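Local coordinates for uncharacterized protein (Bordetella bronchiseptica RB50, PDB 3BE3) that is of unknown function but, as a DUF1653 member of the SH3 clan, forms an antiparallel sheet that continues into a second subunit, at residues G11-Y16 / Y21-L26; G25-D30 / V36-R41. All coordinates share one frame; numbering follows the deposited sequence.

Just inside the N-terminal end of the chain, strand 11-15 runs into a short turn, and contact 1 closes it by pairing 11-16 with 21-26. Strand 20-29 then carries the chain on to a second turn, closed by contact 2 between 25-30 and 36-41. The two hairpins are consecutive: they neither nest nor cross, and they share Gly25 and Leu26. Strand 20-29 is thus the common middle strand, joined to 35-41 also by probable hydrogen bonds from Leu22 N to Thr40 O and from Leu24 N to Val38 O. Contact 1 leads toward strand 67-76, contact 2 toward strand 50-54 and the second subunit; their centres lie about 10 Å apart.

Contact 1. Residues G11-Y16 / Y21-L26; sequences GVYRHY and YLALGL. With SO4 (sulfate ion), chain D.
Gly11 opens the antiparallel pairing by facing Ala23. Its carbonyl O accepts Ala23 N at 2.8 Å, while the return bond from Gly11 N to Ala23 O is weak. The methyl of Ala23 rests over this backbone, with CB 3.5 Å from Gly11 O. Val12 and Leu22 form the non-hydrogen-bonded pair that follows. Here the CA of Val12 makes a C-H...O contact of 3.3 Å with Tyr21 O, and Val12 CG2 meets Leu22 CD1 loosely at 4.3 Å. Tyr13 and Tyr21 exchange two backbone bonds, Tyr13 N to Tyr21 O and Tyr21 N to Tyr13 O, each of 2.8 Å. The Tyr13 ring turns back along the hairpin, bringing CD1 and CE1 each about 4.0 Å from Ala23 CB, while its hydroxyl bonds to Arg9 O. His15 CB presses on the edge of the Tyr21 ring at CE1, 3.6 Å away. With CG anti to the backbone N (chi1 178°), the imidazole of His15 is carried outward beyond the pair and gives an almost straight N-H bond (176°) from NE2 to sulfate O1, while Tyr16 OH bonds to O2. Arg53 NH2 and Arg71 NH1 also hydrogen-bond to this ion, probably taken up from the crystallisation liquor. On its other edge strand 11-15 is hydrogen-bonded to strand 67-76; Trp58 of helix 55-58 and Tyr74 meet the Tyr13 ring edge-to-face, and next to Tyr21 the backbone of Leu22 is bonded to Thr40 of strand 35-41.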
loop_
_atom_site.group_PDB
_atom_site.type_symbol
_atom_site.label_atom_id
_atom_site.label_comp_id
_atom_site.label_asym_id
_atom_site.label_seq_id
_atom_site.Cartn_x
_atom_site.Cartn_y
_atom_site.Cartn_z
ATOM N N GLY B 11 1.619 1.306 12.878
ATOM C CA GLY B 11 0.806 0.914 14.017
ATOM C C GLY B 11 -0.575 1.524 13.915
ATOM O O GLY B 11 -1.000 1.924 12.837
ATOM N N VAL B 12 -1.272 1.615 15.040
ATOM C CA VAL B 12 -2.617 2.172 15.057
ATOM C C VAL B 12 -2.615 3.687 15.205
ATOM O O VAL B 12 -1.920 4.247 16.055
ATOM C CB VAL B 12 -3.461 1.521 16.186
ATOM C CG1 VAL B 12 -4.873 2.121 16.221
ATOM C CG2 VAL B 12 -3.547 0.007 15.942
ATOM N N TYR B 13 -3.384 4.340 14.341
ATOM C CA TYR B 13 -3.498 5.790 14.339
ATOM C C TYR B 13 -4.948 6.230 14.440
ATOM O O TYR B 13 -5.845 5.576 13.902
ATOM C CB TYR B 13 -2.918 6.377 13.047
ATOM C CG TYR B 13 -1.410 6.451 12.995
ATOM C CD1 TYR B 13 -0.641 5.327 12.745
ATOM C CD2 TYR B 13 -0.751 7.658 13.196
ATOM C CE1 TYR B 13 0.755 5.398 12.697
ATOM C CE2 TYR B 13 0.633 7.740 13.145
ATOM C CZ TYR B 13 1.384 6.615 12.895
ATOM O OH TYR B 13 2.750 6.716 12.841
ATOM N N ARG B 14 -5.174 7.344 15.126
ATOM C CA ARG B 14 -6.515 7.897 15.233
ATOM C C ARG B 14 -6.526 9.121 14.318
ATOM O O ARG B 14 -5.764 10.064 14.532
ATOM C CB ARG B 14 -6.829 8.329 16.670
ATOM C CG ARG B 14 -8.249 8.895 16.842
ATOM C CD ARG B 14 -8.450 9.471 18.237
ATOM N NE ARG B 14 -7.536 10.575 18.515
ATOM C CZ ARG B 14 -6.697 10.617 19.547
ATOM N NH1 ARG B 14 -6.645 9.616 20.415
ATOM N NH2 ARG B 14 -5.905 11.661 19.712
ATOM N N HIS B 15 -7.359 9.072 13.278
ATOM C CA HIS B 15 -7.503 10.170 12.321
ATOM C C HIS B 15 -8.189 11.296 13.105
ATOM O O HIS B 15 -8.960 11.026 14.029
ATOM C CB HIS B 15 -8.357 9.698 11.131
ATOM C CG HIS B 15 -8.615 10.754 10.099
ATOM N ND1 HIS B 15 -9.816 11.422 10.006
ATOM C CD2 HIS B 15 -7.831 11.252 9.111
ATOM C CE1 HIS B 15 -9.764 12.283 9.005
ATOM N NE2 HIS B 15 -8.568 12.199 8.447
ATOM N N TYR B 16 -7.922 12.553 12.758
ATOM C CA TYR B 16 -8.509 13.665 13.509
ATOM C C TYR B 16 -10.039 13.687 13.572
ATOM O O TYR B 16 -10.618 14.392 14.406
ATOM C CB TYR B 16 -7.982 15.009 12.979
ATOM C CG TYR B 16 -8.536 15.463 11.645
ATOM C CD1 TYR B 16 -9.685 16.234 11.571
ATOM C CD2 TYR B 16 -7.884 15.158 10.459
ATOM C CE1 TYR B 16 -10.173 16.698 10.342
ATOM C CE2 TYR B 16 -8.364 15.615 9.225
ATOM C CZ TYR B 16 -9.506 16.389 9.170
ATOM O OH TYR B 16 -9.962 16.879 7.962
ATOM N N TYR B 21 -7.163 3.622 12.329
ATOM C CA TYR B 21 -6.613 2.915 11.178
ATOM C C TYR B 21 -5.336 2.175 11.570
ATOM O O TYR B 21 -4.666 2.545 12.542
ATOM C CB TYR B 21 -6.283 3.906 10.043
ATOM C CG TYR B 21 -7.466 4.670 9.482
ATOM C CD1 TYR B 21 -7.933 5.832 10.086
ATOM C CD2 TYR B 21 -8.124 4.231 8.338
ATOM C CE1 TYR B 21 -9.029 6.538 9.562
ATOM C CE2 TYR B 21 -9.221 4.929 7.809
ATOM C CZ TYR B 21 -9.667 6.079 8.421
ATOM O OH TYR B 21 -10.733 6.768 7.882
ATOM N N LEU B 22 -5.011 1.128 10.817
ATOM C CA LEU B 22 -3.798 0.354 11.062
ATOM C C LEU B 22 -2.818 0.628 9.935
ATOM O O LEU B 22 -3.043 0.204 8.802
ATOM C CB LEU B 22 -4.098 -1.152 11.109
ATOM C CG LEU B 22 -2.874 -2.095 11.151
ATOM C CD1 LEU B 22 -2.051 -1.866 12.401
ATOM C CD2 LEU B 22 -3.347 -3.549 11.076
ATOM N N ALA B 23 -1.741 1.347 10.241
ATOM C CA ALA B 23 -0.722 1.627 9.240
ATOM C C ALA B 23 0.212 0.418 9.260
ATOM O O ALA B 23 0.814 0.110 10.290
ATOM C CB ALA B 23 0.045 2.916 9.593
ATOM N N LEU B 24 0.310 -0.272 8.125
ATOM C CA LEU B 24 1.150 -1.462 8.004
ATOM C C LEU B 24 2.614 -1.135 7.730
ATOM O O LEU B 24 3.508 -1.924 8.041
ATOM C CB LEU B 24 0.620 -2.362 6.882
ATOM C CG LEU B 24 -0.731 -3.050 7.106
ATOM C CD1 LEU B 24 -1.163 -3.732 5.815
ATOM C CD2 LEU B 24 -0.631 -4.044 8.260
ATOM N N GLY B 25 2.855 0.023 7.129
ATOM C CA GLY B 25 4.220 0.426 6.836
ATOM C C GLY B 25 4.295 1.420 5.694
ATOM O O GLY B 25 3.269 1.873 5.178
ATOM N N LEU B 26 5.514 1.772 5.297
ATOM C CA LEU B 26 5.725 2.708 4.201
ATOM C C LEU B 26 5.892 1.920 2.905
ATOM O O LEU B 26 6.324 0.767 2.913
ATOM C CB LEU B 26 6.983 3.549 4.439
ATOM C CG LEU B 26 6.999 4.497 5.637
ATOM C CD1 LEU B 26 8.360 5.170 5.728
ATOM C CD2 LEU B 26 5.884 5.541 5.477
HETATM S S SO4 D . -8.839 14.233 5.457
HETATM O O1 SO4 D . -7.682 13.643 6.161
HETATM O O2 SO4 D . -8.825 15.694 5.658
HETATM O O3 SO4 D . -8.745 13.940 4.020
HETATM O O4 SO4 D . -10.086 13.669 5.998
#

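Contact 2. Residues G25-D30 / V36-R41; sequences GLARAD and VVVYTR
Ala27 and Val36 meet through flat peptide groups, with no aromatic face between the segments: Ala27 N binds Val36 O at 2.9 Å. The one ring in these segments, that of Tyr39, has Val37 O at its edge and in its plane; Trp58 packs against it edge-to-face, and the Tyr21 ring meets it with the planes at about 75°. The return bond from Val36 N to Ala27 O is nearly straight (176°), which makes Ala27 and Val36 a hydrogen-bonded antiparallel pair. Two residues back along the first strand, Val38 N binds Gly25 O at 3.1 Å, whereas between them Leu26 and Val37 form a non-hydrogen-bonded pair in which Leu26 CA offers a C-H to Val36 O.

The side chains divide between two faces. On that of Ala27, the methyl CB touches two valines, 3.6 Å from Val38 CG2 and 3.9 Å from Val36 CG2. Val36, with chi1 -56°, places CG2 between its backbone N and carbonyl carbon, where it lies 3.3 Å from Ala27 O. Ala29 CB adds a looser touch to Val36 CG1. On the other face the Leu26 side chain crosses that of Val37 at a slant, CD2 4.2 Å from CG2, and both touch Leu55 of helix 55-58.

Where the strand enters the turn, Asp30 OD2 makes a salt bridge to Arg53 NE of the second subunit, and Arg28 and Ala29 pair in parallel with a strand of that chain, so the sheet runs on through the interface. Val38 packs on Val38 of the same neighbour. In this antiparallel beta hairpin of strands 20-29 and 35-41, part of the DUF1653 (SH3 clan) sheet, the chemistry is therefore simple: backbone bonds set the register, aliphatic side chains meet on both faces, and charge is used at the subunit boundary instead of between the two strands.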
loop_
_atom_site.group_PDB
_atom_site.type_symbol
_atom_site.label_atom_id
_atom_site.label_comp_id
_atom_site.label_asym_id
_atom_site.label_seq_id
_atom_site.Cartn_x
_atom_site.Cartn_y
_atom_site.Cartn_z
ATOM N N GLY B 25 2.855 0.023 7.129
ATOM C CA GLY B 25 4.220 0.426 6.836
ATOM C C GLY B 25 4.295 1.420 5.694
ATOM O O GLY B 25 3.269 1.873 5.178
ATOM N N LEU B 26 5.514 1.772 5.297
ATOM C CA LEU B 26 5.725 2.708 4.201
ATOM C C LEU B 26 5.892 1.920 2.905
ATOM O O LEU B 26 6.324 0.767 2.913
ATOM C CB LEU B 26 6.983 3.549 4.439
ATOM C CG LEU B 26 6.999 4.497 5.637
ATOM C CD1 LEU B 26 8.360 5.170 5.728
ATOM C CD2 LEU B 26 5.884 5.541 5.477
ATOM N N ALA B 27 5.544 2.551 1.794
ATOM C CA ALA B 27 5.673 1.922 0.493
ATOM C C ALA B 27 6.004 2.963 -0.566
ATOM O O ALA B 27 5.742 4.151 -0.399
ATOM C CB ALA B 27 4.384 1.195 0.130
ATOM N N ARG B 28 6.598 2.498 -1.656
ATOM C CA ARG B 28 6.963 3.360 -2.773
ATOM C C ARG B 28 5.953 3.131 -3.897
ATOM O O ARG B 28 5.813 2.016 -4.391
ATOM C CB ARG B 28 8.374 3.003 -3.266
ATOM C CG ARG B 28 8.899 3.841 -4.426
ATOM C CD ARG B 28 9.471 5.170 -3.956
ATOM N NE ARG B 28 10.613 4.978 -3.062
ATOM C CZ ARG B 28 11.351 5.966 -2.567
ATOM N NH1 ARG B 28 11.074 7.225 -2.878
ATOM N NH2 ARG B 28 12.365 5.692 -1.753
ATOM N N ALA B 29 5.228 4.176 -4.282
ATOM C CA ALA B 29 4.268 4.054 -5.376
ATOM C C ALA B 29 5.135 3.879 -6.622
ATOM O O ALA B 29 5.964 4.737 -6.932
ATOM C CB ALA B 29 3.427 5.317 -5.488
ATOM N N ASP B 30 4.949 2.773 -7.336
ATOM C CA ASP B 30 5.766 2.484 -8.515
ATOM C C ASP B 30 5.749 3.512 -9.650
ATOM O O ASP B 30 6.795 3.805 -10.229
ATOM C CB ASP B 30 5.393 1.120 -9.093
ATOM C CG ASP B 30 6.310 0.703 -10.226
ATOM O OD1 ASP B 30 7.434 0.236 -9.946
ATOM O OD2 ASP B 30 5.915 0.860 -11.396
ATOM N N VAL B 36 4.466 6.523 0.260
ATOM C CA VAL B 36 3.093 6.492 0.766
ATOM C C VAL B 36 2.907 5.605 2.004
ATOM O O VAL B 36 3.708 4.706 2.264
ATOM C CB VAL B 36 2.122 5.973 -0.329
ATOM C CG1 VAL B 36 2.230 6.821 -1.583
ATOM C CG2 VAL B 36 2.446 4.512 -0.653
ATOM N N VAL B 37 1.840 5.863 2.759
ATOM C CA VAL B 37 1.515 5.058 3.937
ATOM C C VAL B 37 0.442 4.059 3.498
ATOM O O VAL B 37 -0.524 4.431 2.827
ATOM C CB VAL B 37 0.932 5.922 5.106
ATOM C CG1 VAL B 37 0.477 5.024 6.269
ATOM C CG2 VAL B 37 1.971 6.932 5.583
ATOM N N VAL B 38 0.637 2.791 3.855
ATOM C CA VAL B 38 -0.313 1.723 3.541
ATOM C C VAL B 38 -1.071 1.490 4.843
ATOM O O VAL B 38 -0.459 1.180 5.864
ATOM C CB VAL B 38 0.417 0.417 3.135
ATOM C CG1 VAL B 38 -0.597 -0.703 2.898
ATOM C CG2 VAL B 38 1.233 0.661 1.875
ATOM N N TYR B 39 -2.391 1.650 4.815
ATOM C CA TYR B 39 -3.188 1.485 6.029
ATOM C C TYR B 39 -4.575 0.870 5.807
ATOM O O TYR B 39 -5.136 0.943 4.713
ATOM C CB TYR B 39 -3.323 2.845 6.730
ATOM C CG TYR B 39 -4.044 3.936 5.947
ATOM C CD1 TYR B 39 -5.328 4.348 6.301
ATOM C CD2 TYR B 39 -3.431 4.589 4.882
ATOM C CE1 TYR B 39 -5.980 5.383 5.615
ATOM C CE2 TYR B 39 -4.078 5.625 4.193
ATOM C CZ TYR B 39 -5.348 6.021 4.563
ATOM O OH TYR B 39 -5.962 7.067 3.899
ATOM N N THR B 40 -5.129 0.280 6.862
ATOM C CA THR B 40 -6.437 -0.358 6.789
ATOM C C THR B 40 -7.362 0.329 7.777
ATOM O O THR B 40 -6.924 0.737 8.849
ATOM C CB THR B 40 -6.333 -1.849 7.180
ATOM O OG1 THR B 40 -5.284 -2.468 6.426
ATOM C CG2 THR B 40 -7.655 -2.573 6.914
ATOM N N ARG B 41 -8.637 0.464 7.430
ATOM C CA ARG B 41 -9.562 1.090 8.367
ATOM C C ARG B 41 -9.988 0.058 9.398
ATOM O O ARG B 41 -10.104 -1.136 9.096
ATOM C CB ARG B 41 -10.787 1.669 7.650
ATOM C CG ARG B 41 -11.519 0.710 6.758
ATOM C CD ARG B 41 -12.695 1.394 6.062
ATOM N NE ARG B 41 -13.134 0.602 4.921
ATOM C CZ ARG B 41 -13.753 -0.568 5.012
ATOM N NH1 ARG B 41 -14.034 -1.092 6.199
ATOM N NH2 ARG B 41 -14.041 -1.243 3.911
#